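Local coordinates for protein starch synthase I (Hordeum vulgare, PDB 4HLN) that belongs to the starch synthases, two-domain GT-B glycosyltransferases of plants, and binds alpha-D-glucopyranose on its second Rossmann-like domain, at residues A245-P250 with A282-Y287; A155-R160 with Q617-F622; N207-F212 with Y258-S263; G194-T199 with N235-T240; M466-Q471 with A582-I587. All blocks are in the same frame, centred on the assembly; numbering follows the deposited sequence.

Overall arrangement
Four contacts gather in the first Rossmann-like domain, while interaction 5 lies on the other side of the chain's centre, its centre more than 40 Å from each of the other centres. Interactions 1 and 4 share helix 235-252; interactions 3 and 4 start from the neighbouring strands 208-214 and 195-205. Interaction 2 spans the longest stretch of chain, bringing the C-terminal helix 611-627 back to the turn that follows helix 150-156. Interactions 1 to 3 are buried and polar: two tyrosine-carboxylate bonds and a glutamate held by arginine and histidine. Interaction 4, at the surface, is an aromatic pair, and the partly buried interaction 5 joins a salt bridge to an aliphatic touch.

Interaction 1: A245-P250 with A282-Y287; sequences AACEAP and AKYRPY
Cys247 and Tyr284 mark the nearest approach of two backbones that stay well apart, their CA atoms 9.0 Å from each other. Residues 245-250 form part of helix 235-252, kinked at Pro250; residues 282-287 carry the last part of helix 276-284, with a wide pi-type turn, into a 3-10 segment. The Tyr284 ring bridges the gap. Its hydroxyl donates to the anti lone pair of Glu248, OH to OE2 2.7 Å, and the carboxylate lies nearly coplanar with the ring, 21° between planes. Glu248 gets there by a bend at chi2 (-61°). Cys247 adds the apolar half: its CB touches CE2 of Tyr284 at 3.5 Å, and its SG stands 5.1 Å from the ring centroid, oblique to it. Lys283 CG lies over one face of the same ring, toward its rim, while Tyr290 meets it edge-to-face and also bonds Cys247 O. This is helix-to-helix packing in the Rossmann-like N-terminal domain of a GT-B fold, with a tyrosine-carboxylate bond and a cysteine sulfur-aromatic contact.

Interaction 2: A155-R160 with Q617-F622; sequences AARGHR and QYEQIF
Arg157, His159 and Glu619 meet because each side chain sets CG beside its own backbone N and points across the gap. Glu619 then runs out straight (chi2 167°), carrying its carboxylate beyond the surface of helix 611-627. Arg157 bends at chi3 (117°), which swings the guanidinium round to the acid. NH1 of Arg157 sits between both oxygens, 2.8 Å from OE1 and 2.9 Å from OE2 of Glu619, in a salt bridge. Its bond to OE2 arrives on the syn side, close to the carboxylate plane. His159 approaches the same oxygen differently: NE2 lies 2.9 Å from OE2 of Glu619 along an almost straight bond, with OE2 in the ring plane, yet the nitrogen stands well above the carboxylate plane. Neighbours fix both donors, since Arg157 NE is paired with Asp612 and His159 ND1 bonds Arg125 N. Glu619 also packs on Ala121 and Leu154. The contact thus ties the turn after helix 150-156 to the C-terminal helix, across 456 intervening residues. With one carboxylate oxygen accepting an N-H from an arginine and another from a histidine, the chemistry implies a glutamate that is probably ionised and held against rotation.

Interaction 3: N207-F212 with Y258-S263; sequences NVDWVF and YIYGQS
Asp209 and Tyr260 reach toward each other across a gap on the mixed sheet of the Rossmann-like N-terminal domain, the tyrosine coming from the loop that leads into strand 264-269 and the aspartate from strand 208-214. Their backbones are far apart, with CA atoms 10.5 Å from each other, and the ring of Tyr260 covers most of that distance. A chi1 of -97° aims the ring at the strand. The two flat groups are strongly turned: the carboxylate plane makes 72° with the ring, although OD2 of Asp209 itself lies at the ring edge, near its plane. The other oxygen, OD1, is taken by His202 of the adjoining strand 195-205, so a partner at each oxygen limits rotation of the buried carboxylate. Tyr260 rests on Arg160 and Met162 of strand 160-166, the sheet neighbour of strand 208-214. Arg160 also bonds the carbonyl oxygens of Tyr258 and Ile259, which ties the loop to strand 160-166. The bond that closes the contact runs from the Tyr260 hydroxyl to the anti lone pair of Asp209, OH to OD2 2.8 Å.

Interaction 4: G194-T199 with N235-T240; sequences GSHEVT and NQFRYT
His196 of strand 195-205 receives Phe237 of helix 235-252 in a T-shaped (edge-to-face) aromatic pair at the surface of the Rossmann-like N-terminal domain. Gly194 precedes the strand, Ser195 opens it, and His196 is the residue that turns to the helix. With CG beside its backbone N (chi1 -47°), the imidazole offers one face to the phenylalanine edge; its NE2 has a weak hydrogen bond to Cys191 O. Further along, Val198 packs on strands 181-190 and 208-214 and also touches Ala245, farther along the same helix. Phe237 has CG anti to its own N (chi1 165°), which carries the ring out from the first turn of the helix, where it also meets Phe192 edge-to-face. Within that turn Thr240 OG1 bonds Gln236 O at 2.6 Å, on the other face of the carbonyl from Thr240 N. The planes of the paired rings stand 63° apart. CE1 of Phe237 sits over the middle of the imidazole, and CZ of Phe237 comes within 3.6 Å of ND1 of His196.

Interaction 5: M466-Q471 with A582-I587; sequences MREDVQ and ALRTAI
Glu468 and Arg584 form a salt bridge through a single close pair, OE1 of Glu468 to NE of Arg584 at 2.7 Å. The N-H points fairly straight at the oxygen (161°), and OE1 lies in the guanidinium plane; seen from the acid, however, the nitrogen stands above the carboxylate plane, 40° out of it. Glu468 bends at chi2 while Arg584 stays extended from CG to NE, and the two chains cross at about a right angle. A long, weak ion pair links NH2 of Arg584 to Asp464. Deeper in, Val470 CG1 meets Ile587 CD1 at 3.5 Å, methyl to methyl, and these side chains also cross nearly square. Thr585, between the two gripping positions of the helix, touches the bound alpha-D-glucopyranose. In the second Rossmann-like domain of the GT-B fold, the contact lays the loop between helix 455-466 and strand 471-476 against helix 576-592, whose Ala582, Thr585 and Ala586 pack on strand 569-571.

Interaction 1: A245-P250 with A282-Y287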
# COMPACT_ATOMS: atom_id res chain seq x y z
N ALA A 245 24.60 2.01 -2.24
CA ALA A 245 24.86 0.73 -1.61
C ALA A 245 24.04 -0.36 -2.27
O ALA A 245 24.52 -1.44 -2.55
CB ALA A 245 24.53 0.81 -0.11
N ALA A 246 22.77 -0.06 -2.52
CA ALA A 246 21.88 -1.08 -3.02
C ALA A 246 22.28 -1.52 -4.44
O ALA A 246 22.01 -2.65 -4.86
CB ALA A 246 20.43 -0.60 -2.97
N CYS A 247 22.94 -0.63 -5.17
CA CYS A 247 23.44 -0.95 -6.50
C CYS A 247 24.66 -1.87 -6.44
O CYS A 247 24.87 -2.70 -7.32
CB CYS A 247 23.76 0.32 -7.28
SG CYS A 247 22.26 1.21 -7.77
N GLU A 248 25.44 -1.75 -5.38
CA GLU A 248 26.60 -2.61 -5.19
C GLU A 248 26.29 -4.01 -4.65
O GLU A 248 26.97 -4.98 -5.00
CB GLU A 248 27.61 -1.92 -4.29
CG GLU A 248 28.32 -0.80 -5.02
CD GLU A 248 29.08 -1.32 -6.23
OE1 GLU A 248 29.96 -2.20 -6.03
OE2 GLU A 248 28.80 -0.88 -7.37
N ALA A 249 25.28 -4.12 -3.81
CA ALA A 249 25.04 -5.36 -3.10
C ALA A 249 24.98 -6.60 -4.01
O ALA A 249 25.63 -7.61 -3.75
CB ALA A 249 23.80 -5.25 -2.22
N PRO A 250 24.19 -6.51 -5.10
CA PRO A 250 24.03 -7.65 -6.01
C PRO A 250 25.31 -8.01 -6.76
O PRO A 250 25.44 -9.11 -7.30
CB PRO A 250 22.95 -7.16 -7.00
CG PRO A 250 22.27 -6.04 -6.30
CD PRO A 250 23.33 -5.38 -5.46
N ALA A 282 22.57 5.93 -15.16
CA ALA A 282 23.61 6.93 -15.31
C ALA A 282 25.01 6.35 -15.10
O ALA A 282 25.95 6.67 -15.83
CB ALA A 282 23.36 8.09 -14.33
N LYS A 283 25.14 5.50 -14.09
CA LYS A 283 26.43 5.02 -13.66
C LYS A 283 26.78 3.62 -14.19
O LYS A 283 27.95 3.33 -14.42
CB LYS A 283 26.52 5.12 -12.13
CG LYS A 283 27.47 4.14 -11.45
CD LYS A 283 27.67 4.53 -9.97
CE LYS A 283 28.61 3.58 -9.24
NZ LYS A 283 29.87 3.37 -9.99
N TYR A 284 25.78 2.76 -14.41
CA TYR A 284 26.07 1.36 -14.77
C TYR A 284 25.84 0.96 -16.23
O TYR A 284 26.74 0.45 -16.89
CB TYR A 284 25.34 0.40 -13.84
CG TYR A 284 25.75 0.53 -12.39
CD1 TYR A 284 26.83 -0.18 -11.89
CD2 TYR A 284 25.06 1.36 -11.51
CE1 TYR A 284 27.23 -0.07 -10.56
CE2 TYR A 284 25.44 1.48 -10.18
CZ TYR A 284 26.53 0.75 -9.71
OH TYR A 284 26.93 0.83 -8.40
N ARG A 285 24.63 1.16 -16.73
CA ARG A 285 24.30 0.69 -18.08
C ARG A 285 25.16 1.30 -19.19
O ARG A 285 25.48 0.63 -20.16
CB ARG A 285 22.82 0.89 -18.39
CG ARG A 285 21.93 0.11 -17.49
CD ARG A 285 20.67 -0.29 -18.19
NE ARG A 285 19.69 -0.73 -17.21
CZ ARG A 285 18.75 0.06 -16.70
NH1 ARG A 285 18.63 1.32 -17.12
NH2 ARG A 285 17.91 -0.42 -15.81
N PRO A 286 25.53 2.57 -19.06
CA PRO A 286 26.34 3.12 -20.14
C PRO A 286 27.70 2.42 -20.28
O PRO A 286 28.37 2.58 -21.30
CB PRO A 286 26.52 4.60 -19.74
CG PRO A 286 25.36 4.87 -18.81
CD PRO A 286 25.14 3.59 -18.07
N TYR A 287 28.10 1.64 -19.28
CA TYR A 287 29.38 0.95 -19.33
C TYR A 287 29.27 -0.57 -19.51
O TYR A 287 30.27 -1.28 -19.46
CB TYR A 287 30.20 1.29 -18.10
CG TYR A 287 30.38 2.78 -17.95
CD1 TYR A 287 31.39 3.46 -18.63
CD2 TYR A 287 29.52 3.52 -17.14
CE1 TYR A 287 31.54 4.82 -18.51
CE2 TYR A 287 29.68 4.88 -17.01
CZ TYR A 287 30.69 5.52 -17.69
OH TYR A 287 30.83 6.88 -17.56

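Interaction 2: A155-R160 with Q617-F622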
# COMPACT_ATOMS: atom_id res chain seq x y z
N ALA A 155 9.68 -14.95 -2.10
CA ALA A 155 10.72 -15.92 -1.76
C ALA A 155 10.13 -17.32 -1.69
O ALA A 155 10.78 -18.29 -2.05
CB ALA A 155 11.38 -15.55 -0.44
N ALA A 156 8.89 -17.40 -1.24
CA ALA A 156 8.23 -18.67 -1.01
C ALA A 156 7.84 -19.33 -2.32
O ALA A 156 7.57 -20.53 -2.37
CB ALA A 156 6.99 -18.45 -0.15
N ARG A 157 7.78 -18.53 -3.38
CA ARG A 157 7.46 -19.03 -4.70
C ARG A 157 8.73 -19.37 -5.48
O ARG A 157 8.66 -19.60 -6.69
CB ARG A 157 6.65 -18.00 -5.49
CG ARG A 157 5.34 -17.58 -4.86
CD ARG A 157 4.51 -16.76 -5.85
NE ARG A 157 3.26 -17.44 -6.16
CZ ARG A 157 2.81 -17.64 -7.39
NH1 ARG A 157 3.50 -17.19 -8.42
NH2 ARG A 157 1.65 -18.28 -7.60
N GLY A 158 9.88 -19.38 -4.81
CA GLY A 158 11.13 -19.82 -5.41
C GLY A 158 12.02 -18.74 -6.00
O GLY A 158 13.05 -19.04 -6.61
N HIS A 159 11.65 -17.48 -5.82
CA HIS A 159 12.52 -16.39 -6.24
C HIS A 159 13.66 -16.22 -5.26
O HIS A 159 13.53 -16.49 -4.08
CB HIS A 159 11.74 -15.08 -6.35
CG HIS A 159 10.55 -15.16 -7.25
ND1 HIS A 159 10.65 -15.14 -8.62
CD2 HIS A 159 9.23 -15.28 -6.97
CE1 HIS A 159 9.45 -15.24 -9.15
NE2 HIS A 159 8.57 -15.32 -8.17
N ARG A 160 14.80 -15.76 -5.78
CA ARG A 160 15.90 -15.38 -4.91
C ARG A 160 15.66 -13.92 -4.55
O ARG A 160 15.64 -13.07 -5.42
CB ARG A 160 17.24 -15.53 -5.64
CG ARG A 160 18.37 -15.84 -4.68
CD ARG A 160 19.71 -15.50 -5.28
NE ARG A 160 20.76 -15.71 -4.30
CZ ARG A 160 22.05 -15.57 -4.58
NH1 ARG A 160 22.97 -15.78 -3.64
NH2 ARG A 160 22.41 -15.22 -5.80
N GLN A 617 0.64 -11.31 -9.52
CA GLN A 617 0.46 -10.04 -10.23
C GLN A 617 1.80 -9.33 -10.44
O GLN A 617 2.16 -8.96 -11.56
CB GLN A 617 -0.47 -9.12 -9.45
CG GLN A 617 -1.69 -9.78 -8.88
CD GLN A 617 -2.59 -10.30 -9.96
OE1 GLN A 617 -3.16 -9.52 -10.72
NE2 GLN A 617 -2.73 -11.62 -10.04
N TYR A 618 2.54 -9.13 -9.35
CA TYR A 618 3.83 -8.48 -9.48
C TYR A 618 4.72 -9.24 -10.45
O TYR A 618 5.51 -8.65 -11.18
CB TYR A 618 4.50 -8.31 -8.11
CG TYR A 618 3.83 -7.26 -7.25
CD1 TYR A 618 4.20 -5.92 -7.35
CD2 TYR A 618 2.82 -7.60 -6.37
CE1 TYR A 618 3.58 -4.95 -6.58
CE2 TYR A 618 2.20 -6.63 -5.59
CZ TYR A 618 2.58 -5.30 -5.71
OH TYR A 618 1.97 -4.33 -4.94
N GLU A 619 4.58 -10.57 -10.47
CA GLU A 619 5.41 -11.40 -11.32
C GLU A 619 5.15 -11.07 -12.79
O GLU A 619 6.07 -10.96 -13.59
CB GLU A 619 5.13 -12.87 -11.06
CG GLU A 619 5.87 -13.46 -9.88
CD GLU A 619 5.30 -14.82 -9.48
OE1 GLU A 619 4.45 -15.35 -10.24
OE2 GLU A 619 5.70 -15.34 -8.42
N GLN A 620 3.87 -10.91 -13.12
CA GLN A 620 3.46 -10.50 -14.45
C GLN A 620 4.16 -9.20 -14.81
O GLN A 620 4.82 -9.08 -15.84
CB GLN A 620 1.94 -10.33 -14.46
CG GLN A 620 1.38 -9.77 -15.75
CD GLN A 620 1.53 -10.73 -16.92
OE1 GLN A 620 0.56 -11.37 -17.34
NE2 GLN A 620 2.75 -10.84 -17.46
N ILE A 621 4.01 -8.22 -13.92
CA ILE A 621 4.62 -6.92 -14.11
C ILE A 621 6.10 -7.03 -14.44
O ILE A 621 6.54 -6.46 -15.43
CB ILE A 621 4.36 -6.04 -12.87
CG1 ILE A 621 2.89 -5.62 -12.85
CG2 ILE A 621 5.26 -4.81 -12.84
CD1 ILE A 621 2.47 -4.99 -11.55
N PHE A 622 6.85 -7.76 -13.62
CA PHE A 622 8.29 -7.94 -13.87
C PHE A 622 8.56 -8.54 -15.22
O PHE A 622 9.57 -8.24 -15.83
CB PHE A 622 8.93 -8.83 -12.81
CG PHE A 622 8.72 -8.35 -11.41
CD1 PHE A 622 8.46 -7.01 -11.16
CD2 PHE A 622 8.76 -9.23 -10.35
CE1 PHE A 622 8.25 -6.56 -9.87
CE2 PHE A 622 8.55 -8.79 -9.06
CZ PHE A 622 8.30 -7.46 -8.82

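Interaction 3: N207-F212 with Y258-S263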
# COMPACT_ATOMS: atom_id res chain seq x y z
N ASN A 207 13.68 -17.28 3.98
CA ASN A 207 14.18 -17.43 2.61
C ASN A 207 14.44 -16.11 1.94
O ASN A 207 14.45 -16.00 0.71
CB ASN A 207 13.23 -18.28 1.78
CG ASN A 207 13.05 -19.65 2.36
OD1 ASN A 207 11.98 -19.99 2.85
ND2 ASN A 207 14.13 -20.44 2.36
N VAL A 208 14.65 -15.11 2.78
CA VAL A 208 14.94 -13.78 2.30
C VAL A 208 16.27 -13.32 2.85
O VAL A 208 16.59 -13.51 4.02
CB VAL A 208 13.82 -12.78 2.67
CG1 VAL A 208 14.33 -11.33 2.56
CG2 VAL A 208 12.61 -13.02 1.79
N ASP A 209 17.06 -12.76 1.94
CA ASP A 209 18.31 -12.12 2.26
C ASP A 209 18.07 -10.69 2.72
O ASP A 209 17.83 -9.80 1.90
CB ASP A 209 19.20 -12.12 1.03
CG ASP A 209 19.84 -13.46 0.81
OD1 ASP A 209 20.42 -13.95 1.80
OD2 ASP A 209 19.72 -14.02 -0.30
N TRP A 210 18.12 -10.51 4.03
CA TRP A 210 17.97 -9.20 4.63
C TRP A 210 19.33 -8.59 4.72
O TRP A 210 20.17 -9.05 5.49
CB TRP A 210 17.39 -9.36 6.02
CG TRP A 210 16.11 -10.08 5.98
CD1 TRP A 210 15.91 -11.41 6.20
CD2 TRP A 210 14.84 -9.51 5.66
NE1 TRP A 210 14.58 -11.71 6.04
CE2 TRP A 210 13.90 -10.56 5.71
CE3 TRP A 210 14.41 -8.22 5.34
CZ2 TRP A 210 12.54 -10.36 5.45
CZ3 TRP A 210 13.06 -8.02 5.08
CH2 TRP A 210 12.14 -9.08 5.14
N VAL A 211 19.55 -7.56 3.91
CA VAL A 211 20.83 -6.88 3.85
C VAL A 211 20.72 -5.48 4.44
O VAL A 211 19.86 -4.70 4.05
CB VAL A 211 21.32 -6.76 2.41
CG1 VAL A 211 22.58 -5.89 2.34
CG2 VAL A 211 21.56 -8.13 1.82
N PHE A 212 21.61 -5.18 5.37
CA PHE A 212 21.56 -3.92 6.10
C PHE A 212 22.74 -3.07 5.79
O PHE A 212 23.88 -3.53 5.85
CB PHE A 212 21.53 -4.20 7.58
CG PHE A 212 20.33 -4.94 7.99
CD1 PHE A 212 19.13 -4.26 8.18
CD2 PHE A 212 20.37 -6.32 8.14
CE1 PHE A 212 17.99 -4.95 8.56
CE2 PHE A 212 19.23 -7.02 8.52
CZ PHE A 212 18.04 -6.34 8.72
N TYR A 258 27.37 -17.41 -3.73
CA TYR A 258 27.37 -16.70 -5.02
C TYR A 258 26.60 -15.38 -5.01
O TYR A 258 25.56 -15.26 -4.37
CB TYR A 258 26.81 -17.60 -6.13
CG TYR A 258 25.41 -18.08 -5.85
CD1 TYR A 258 24.34 -17.66 -6.64
CD2 TYR A 258 25.16 -18.95 -4.79
CE1 TYR A 258 23.05 -18.10 -6.38
CE2 TYR A 258 23.87 -19.39 -4.52
CZ TYR A 258 22.81 -18.96 -5.31
OH TYR A 258 21.52 -19.39 -5.05
N ILE A 259 27.12 -14.38 -5.72
CA ILE A 259 26.46 -13.09 -5.84
C ILE A 259 25.12 -13.17 -6.56
O ILE A 259 24.80 -14.17 -7.20
CB ILE A 259 27.33 -12.07 -6.58
CG1 ILE A 259 27.66 -12.58 -7.98
CG2 ILE A 259 28.61 -11.74 -5.79
CD1 ILE A 259 28.48 -11.59 -8.75
N TYR A 260 24.33 -12.10 -6.45
CA TYR A 260 23.02 -12.05 -7.10
C TYR A 260 23.18 -11.74 -8.58
O TYR A 260 22.38 -12.17 -9.40
CB TYR A 260 22.14 -10.97 -6.46
CG TYR A 260 21.17 -11.49 -5.41
CD1 TYR A 260 21.63 -12.15 -4.27
CD2 TYR A 260 19.80 -11.30 -5.55
CE1 TYR A 260 20.74 -12.60 -3.31
CE2 TYR A 260 18.90 -11.76 -4.59
CZ TYR A 260 19.38 -12.41 -3.47
OH TYR A 260 18.51 -12.87 -2.52
N GLY A 261 24.22 -10.96 -8.91
CA GLY A 261 24.50 -10.61 -10.28
C GLY A 261 23.69 -9.50 -10.94
O GLY A 261 23.12 -8.64 -10.27
N GLN A 262 23.65 -9.54 -12.27
CA GLN A 262 23.18 -8.39 -13.04
C GLN A 262 21.89 -8.60 -13.84
O GLN A 262 21.64 -7.86 -14.79
CB GLN A 262 24.27 -7.93 -13.99
CG GLN A 262 25.59 -7.80 -13.32
CD GLN A 262 26.62 -7.17 -14.22
OE1 GLN A 262 26.29 -6.55 -15.25
NE2 GLN A 262 27.89 -7.30 -13.83
N SER A 263 21.09 -9.58 -13.46
CA SER A 263 19.79 -9.79 -14.09
C SER A 263 18.71 -9.65 -13.05
O SER A 263 17.83 -10.52 -12.91
CB SER A 263 19.72 -11.15 -14.76
OG SER A 263 20.66 -11.24 -15.81

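Interaction 4: G194-T199 with N235-T240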
# COMPACT_ATOMS: atom_id res chain seq x y z
N GLY A 194 33.18 14.52 -0.91
CA GLY A 194 34.07 13.56 -0.30
C GLY A 194 33.76 12.13 -0.66
O GLY A 194 33.25 11.82 -1.75
N SER A 195 34.07 11.25 0.27
CA SER A 195 33.96 9.83 0.03
C SER A 195 33.49 9.20 1.32
O SER A 195 34.14 9.34 2.35
CB SER A 195 35.31 9.27 -0.38
OG SER A 195 35.16 7.99 -0.97
N HIS A 196 32.36 8.53 1.27
CA HIS A 196 31.79 7.98 2.50
C HIS A 196 31.70 6.46 2.45
O HIS A 196 31.41 5.86 1.42
CB HIS A 196 30.42 8.60 2.78
CG HIS A 196 30.42 10.09 2.64
ND1 HIS A 196 30.46 10.94 3.74
CD2 HIS A 196 30.42 10.89 1.55
CE1 HIS A 196 30.47 12.19 3.32
NE2 HIS A 196 30.45 12.19 1.99
N GLU A 197 31.96 5.83 3.58
CA GLU A 197 31.96 4.38 3.59
C GLU A 197 30.74 3.84 4.28
O GLU A 197 30.34 4.33 5.33
CB GLU A 197 33.20 3.85 4.30
CG GLU A 197 33.21 2.35 4.39
CD GLU A 197 34.45 1.83 5.08
OE1 GLU A 197 35.56 2.32 4.73
OE2 GLU A 197 34.32 0.97 5.97
N VAL A 198 30.14 2.82 3.66
CA VAL A 198 29.10 2.03 4.29
C VAL A 198 29.58 0.58 4.37
O VAL A 198 30.49 0.17 3.63
CB VAL A 198 27.77 2.11 3.50
CG1 VAL A 198 27.31 3.56 3.37
CG2 VAL A 198 27.93 1.51 2.12
N THR A 199 29.00 -0.20 5.28
CA THR A 199 29.31 -1.61 5.37
C THR A 199 28.02 -2.41 5.31
O THR A 199 26.93 -1.85 5.44
CB THR A 199 30.11 -1.96 6.64
OG1 THR A 199 29.33 -1.62 7.79
CG2 THR A 199 31.43 -1.19 6.68
N ASN A 235 18.85 13.90 5.59
CA ASN A 235 18.12 12.86 4.89
C ASN A 235 18.61 12.61 3.47
O ASN A 235 18.99 11.48 3.11
CB ASN A 235 16.63 13.17 4.86
CG ASN A 235 15.91 12.64 6.08
OD1 ASN A 235 16.48 11.88 6.84
ND2 ASN A 235 14.66 13.04 6.26
N GLN A 236 18.59 13.65 2.65
CA GLN A 236 18.98 13.49 1.26
C GLN A 236 20.31 12.73 1.18
O GLN A 236 20.47 11.83 0.38
CB GLN A 236 19.09 14.83 0.57
CG GLN A 236 19.48 14.72 -0.90
CD GLN A 236 19.88 16.05 -1.50
OE1 GLN A 236 20.80 16.72 -0.99
NE2 GLN A 236 19.20 16.46 -2.57
N PHE A 237 21.24 13.09 2.05
CA PHE A 237 22.52 12.42 2.12
C PHE A 237 22.40 10.95 2.56
O PHE A 237 23.02 10.05 1.96
CB PHE A 237 23.45 13.20 3.05
CG PHE A 237 24.66 12.44 3.49
CD1 PHE A 237 25.65 12.08 2.58
CD2 PHE A 237 24.82 12.07 4.82
CE1 PHE A 237 26.77 11.36 3.00
CE2 PHE A 237 25.95 11.36 5.25
CZ PHE A 237 26.92 11.00 4.34
N ARG A 238 21.61 10.71 3.61
CA ARG A 238 21.47 9.37 4.17
C ARG A 238 20.94 8.42 3.10
O ARG A 238 21.45 7.32 2.93
CB ARG A 238 20.50 9.34 5.36
CG ARG A 238 20.96 10.07 6.61
CD ARG A 238 19.76 10.49 7.44
NE ARG A 238 19.47 9.60 8.54
CZ ARG A 238 18.25 9.24 8.92
NH1 ARG A 238 17.20 9.69 8.25
NH2 ARG A 238 18.06 8.42 9.95
N TYR A 239 19.91 8.85 2.39
CA TYR A 239 19.24 7.97 1.46
C TYR A 239 19.93 7.86 0.10
O TYR A 239 19.74 6.89 -0.63
CB TYR A 239 17.75 8.31 1.41
CG TYR A 239 17.14 7.99 2.74
CD1 TYR A 239 16.76 8.99 3.62
CD2 TYR A 239 17.03 6.66 3.15
CE1 TYR A 239 16.23 8.67 4.88
CE2 TYR A 239 16.50 6.33 4.38
CZ TYR A 239 16.10 7.33 5.24
OH TYR A 239 15.58 6.98 6.47
N THR A 240 20.76 8.85 -0.19
CA THR A 240 21.74 8.74 -1.26
C THR A 240 22.69 7.56 -1.01
O THR A 240 22.97 6.77 -1.91
CB THR A 240 22.52 10.07 -1.41
OG1 THR A 240 21.62 11.09 -1.87
CG2 THR A 240 23.66 9.97 -2.41

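Interaction 5: M466-Q471 with A582-I587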
# COMPACT_ATOMS: atom_id res chain seq x y z
N MET A 466 -29.30 8.50 9.00
CA MET A 466 -30.28 7.97 9.95
C MET A 466 -31.73 8.30 9.57
O MET A 466 -32.66 7.79 10.18
CB MET A 466 -29.98 8.49 11.36
CG MET A 466 -28.53 8.28 11.82
SD MET A 466 -28.11 6.62 12.41
CE MET A 466 -28.08 5.67 10.90
N ARG A 467 -31.91 9.14 8.56
CA ARG A 467 -33.23 9.35 7.97
C ARG A 467 -33.78 8.04 7.41
O ARG A 467 -34.98 7.92 7.14
CB ARG A 467 -33.16 10.40 6.86
CG ARG A 467 -33.04 11.84 7.33
CD ARG A 467 -32.89 12.78 6.14
NE ARG A 467 -33.20 14.16 6.48
CZ ARG A 467 -32.45 15.21 6.17
NH1 ARG A 467 -32.82 16.43 6.53
NH2 ARG A 467 -31.32 15.04 5.50
N GLU A 468 -32.91 7.06 7.22
CA GLU A 468 -33.31 5.80 6.60
C GLU A 468 -33.38 4.70 7.65
O GLU A 468 -32.88 4.86 8.76
CB GLU A 468 -32.30 5.41 5.52
CG GLU A 468 -31.76 6.59 4.72
CD GLU A 468 -32.22 6.58 3.27
OE1 GLU A 468 -32.00 7.59 2.56
OE2 GLU A 468 -32.79 5.56 2.83
N ASP A 469 -34.02 3.59 7.29
CA ASP A 469 -34.08 2.45 8.21
C ASP A 469 -32.84 1.60 8.04
O ASP A 469 -32.80 0.70 7.20
CB ASP A 469 -35.33 1.61 7.98
CG ASP A 469 -35.47 0.50 9.02
OD1 ASP A 469 -34.80 0.60 10.08
OD2 ASP A 469 -36.24 -0.46 8.78
N VAL A 470 -31.82 1.89 8.84
CA VAL A 470 -30.56 1.17 8.81
C VAL A 470 -29.94 1.17 10.20
O VAL A 470 -30.29 2.00 11.05
CB VAL A 470 -29.53 1.80 7.85
CG1 VAL A 470 -30.08 1.87 6.45
CG2 VAL A 470 -29.13 3.19 8.33
N GLN A 471 -29.03 0.24 10.41
CA GLN A 471 -28.20 0.25 11.60
C GLN A 471 -26.74 0.48 11.19
O GLN A 471 -26.32 0.10 10.10
CB GLN A 471 -28.36 -1.05 12.38
CG GLN A 471 -29.79 -1.56 12.40
CD GLN A 471 -29.94 -2.79 13.26
OE1 GLN A 471 -29.08 -3.68 13.25
NE2 GLN A 471 -31.04 -2.86 14.01
N ALA A 582 -23.98 6.30 -3.05
CA ALA A 582 -23.53 4.91 -3.11
C ALA A 582 -24.13 4.03 -2.01
O ALA A 582 -24.55 2.90 -2.26
CB ALA A 582 -22.04 4.84 -3.08
N LEU A 583 -24.15 4.53 -0.78
CA LEU A 583 -24.79 3.82 0.31
C LEU A 583 -26.22 3.49 -0.04
O LEU A 583 -26.66 2.34 0.10
CB LEU A 583 -24.77 4.64 1.58
CG LEU A 583 -23.42 4.60 2.27
CD1 LEU A 583 -23.48 5.31 3.60
CD2 LEU A 583 -23.03 3.16 2.47
N ARG A 584 -26.96 4.49 -0.50
CA ARG A 584 -28.35 4.28 -0.83
C ARG A 584 -28.48 3.30 -1.98
O ARG A 584 -29.35 2.44 -1.98
CB ARG A 584 -29.04 5.59 -1.16
CG ARG A 584 -29.30 6.41 0.07
CD ARG A 584 -30.04 7.68 -0.29
NE ARG A 584 -30.11 8.60 0.84
CZ ARG A 584 -29.41 9.73 0.93
NH1 ARG A 584 -28.61 10.09 -0.08
NH2 ARG A 584 -29.54 10.50 2.00
N THR A 585 -27.59 3.42 -2.96
CA THR A 585 -27.61 2.49 -4.07
C THR A 585 -27.43 1.05 -3.59
O THR A 585 -28.14 0.14 -4.03
CB THR A 585 -26.53 2.84 -5.09
OG1 THR A 585 -26.74 4.18 -5.54
CG2 THR A 585 -26.56 1.88 -6.27
N ALA A 586 -26.50 0.85 -2.67
CA ALA A 586 -26.22 -0.49 -2.18
C ALA A 586 -27.38 -0.98 -1.31
O ALA A 586 -27.82 -2.13 -1.43
CB ALA A 586 -24.91 -0.53 -1.41
N ILE A 587 -27.87 -0.11 -0.44
CA ILE A 587 -28.98 -0.44 0.43
C ILE A 587 -30.21 -0.91 -0.34
O ILE A 587 -30.86 -1.88 0.05
CB ILE A 587 -29.37 0.75 1.31
CG1 ILE A 587 -28.29 0.99 2.37
CG2 ILE A 587 -30.69 0.49 1.99
CD1 ILE A 587 -28.61 2.10 3.33